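PDB 3KOL: Glyoxalase/bleomycin resistance protein/dioxygenase from Nostoc punctiforme PCC 73102, which binds cobalt and probably works as a metal-dependent enzyme, perhaps a dioxygenase or a lactoylglutathione lyase, though its reaction is not established. Local coordinates for residues T114-E118 with N119-I123. Numbering follows the deposited sequence.
Sequences TVIGE and NKIAI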
loop_
_atom_site.group_PDB
_atom_site.type_symbol
_atom_site.label_atom_id
_atom_site.label_comp_id
_atom_site.label_asym_id
_atom_site.label_seq_id
_atom_site.Cartn_x
_atom_site.Cartn_y
_atom_site.Cartn_z
ATOM N N THR A 114 17.171 -7.770 -13.971
ATOM C CA THR A 114 18.395 -7.217 -14.550
ATOM C C THR A 114 18.494 -5.714 -14.262
ATOM O O THR A 114 19.572 -5.201 -13.974
ATOM C CB THR A 114 18.437 -7.465 -16.075
ATOM O OG1 THR A 114 18.367 -8.879 -16.324
ATOM C CG2 THR A 114 19.721 -6.913 -16.674
ATOM N N VAL A 115 17.365 -5.016 -14.335
ATOM C CA VAL A 115 17.330 -3.576 -14.059
ATOM C C VAL A 115 17.780 -3.323 -12.626
ATOM O O VAL A 115 18.579 -2.427 -12.363
ATOM C CB VAL A 115 15.902 -3.013 -14.270
ATOM C CG1 VAL A 115 15.762 -1.638 -13.612
ATOM C CG2 VAL A 115 15.614 -2.921 -15.764
ATOM N N ILE A 116 17.265 -4.120 -11.693
ATOM C CA ILE A 116 17.633 -3.983 -10.288
ATOM C C ILE A 116 19.143 -4.170 -10.130
ATOM O O ILE A 116 19.800 -3.447 -9.374
ATOM C CB ILE A 116 16.903 -5.033 -9.427
ATOM C CG1 ILE A 116 15.399 -4.738 -9.425
ATOM C CG2 ILE A 116 17.470 -5.040 -8.014
ATOM C CD1 ILE A 116 14.558 -5.852 -8.822
ATOM N N GLY A 117 19.682 -5.147 -10.850
ATOM C CA GLY A 117 21.108 -5.421 -10.785
ATOM C C GLY A 117 21.961 -4.315 -11.386
ATOM O O GLY A 117 22.934 -3.875 -10.774
ATOM N N GLU A 118 21.606 -3.863 -12.585
ATOM C CA GLU A 118 22.375 -2.810 -13.238
ATOM C C GLU A 118 22.367 -1.510 -12.447
ATOM O O GLU A 118 23.295 -0.704 -12.558
ATOM C CB GLU A 118 21.852 -2.560 -14.654
ATOM C CG GLU A 118 22.358 -3.572 -15.662
ATOM C CD GLU A 118 21.929 -3.265 -17.077
ATOM O OE1 GLU A 118 21.984 -2.080 -17.474
ATOM O OE2 GLU A 118 21.553 -4.210 -17.802
ATOM N N ASN A 119 21.327 -1.306 -11.643
ATOM C CA ASN A 119 21.225 -0.095 -10.837
ATOM C C ASN A 119 21.744 -0.314 -9.422
ATOM O O ASN A 119 21.519 0.497 -8.522
ATOM C CB ASN A 119 19.779 0.396 -10.821
ATOM C CG ASN A 119 19.417 1.135 -12.091
ATOM O OD1 ASN A 119 19.754 2.310 -12.253
ATOM N ND2 ASN A 119 18.761 0.444 -13.013
ATOM N N LYS A 120 22.440 -1.430 -9.247
ATOM C CA LYS A 120 23.040 -1.796 -7.974
ATOM C C LYS A 120 22.110 -1.726 -6.771
ATOM O O LYS A 120 22.489 -1.257 -5.694
ATOM C CB LYS A 120 24.293 -0.946 -7.738
ATOM C CG LYS A 120 25.335 -1.112 -8.839
ATOM C CD LYS A 120 26.618 -0.353 -8.532
ATOM C CE LYS A 120 27.653 -0.562 -9.627
ATOM N NZ LYS A 120 27.168 -0.089 -10.954
ATOM N N ILE A 121 20.881 -2.194 -6.959
ATOM C CA ILE A 121 19.918 -2.227 -5.869
ATOM C C ILE A 121 20.027 -3.628 -5.260
ATOM O O ILE A 121 19.874 -4.631 -5.960
ATOM C CB ILE A 121 18.479 -1.981 -6.374
ATOM C CG1 ILE A 121 18.338 -0.530 -6.854
ATOM C CG2 ILE A 121 17.479 -2.281 -5.265
ATOM C CD1 ILE A 121 16.994 -0.212 -7.487
ATOM N N ALA A 122 20.312 -3.692 -3.963
ATOM C CA ALA A 122 20.461 -4.972 -3.281
ATOM C C ALA A 122 19.136 -5.724 -3.223
ATOM O O ALA A 122 18.090 -5.141 -2.947
ATOM C CB ALA A 122 21.001 -4.753 -1.870
ATOM N N ILE A 123 19.189 -7.023 -3.496
ATOM C CA ILE A 123 17.994 -7.852 -3.468
ATOM C C ILE A 123 17.848 -8.495 -2.094
ATOM O O ILE A 123 18.718 -9.254 -1.660
ATOM C CB ILE A 123 18.059 -8.942 -4.558
ATOM C CG1 ILE A 123 17.994 -8.284 -5.941
ATOM C CG2 ILE A 123 16.918 -9.937 -4.380
ATOM C CD1 ILE A 123 18.052 -9.256 -7.097
#
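Val115 O takes two hydrogen bonds from Asn119, the residue where the chain leaves the helix. The side-chain amide gives the straighter one, from Asn119 ND2 to Val115 O at 2.9 Å, with an N-H...O angle of 163°. The oxygen lies almost in the plane of that amide. The second comes from the backbone, Asn119 N to Val115 O at 3.1 Å. The two donors reach the oxygen from opposite faces of the carbonyl plane. CG of Asn119 sits beside its own backbone N (chi1 -79°), which folds the amide back over the last turn. Asn119 ND2 also donates to Ser10 O of the second subunit. Val115 O and Ser10 O of the second subunit thus probably fix the rotation of the amide together. Glu118 OE1 bonds to Ser10 OG of that same subunit.

Two further backbone bonds close the helix. Ile121 N meets Ile116 O at 2.9 Å, nearly head-on to the carbonyl. Lys120 N lies 2.9 Å from Gly117 O, but well above the carbonyl plane, not on a lone pair. Lys120 has positive phi (50°), which turns the chain back.

The apolar side chains of the turn pack together. Ile116 CG2 touches Ile121 CB at 3.6 Å, and the two side chains cross at about a right angle. Ile116 CG2 also lies 3.9 Å from Ile123 CG1. The side chains of Val115 and Asn119 lie side by side, with Val115 CG1 3.7 Å from Asn119 ND2. Phe138 of strand 134-139 packs on Ile116 and Ile121, and Ile40 of helix 30-40 on Val115, Asn119 and Ile121.

The paired bonds to Ile116 O and Gly117 O, with Lys120 as the C-prime residue, make a Schellman motif. It ends helix 109-118 and leads the chain into strand 123-129, within a βαβββ unit of the vicinal oxygen chelate fold.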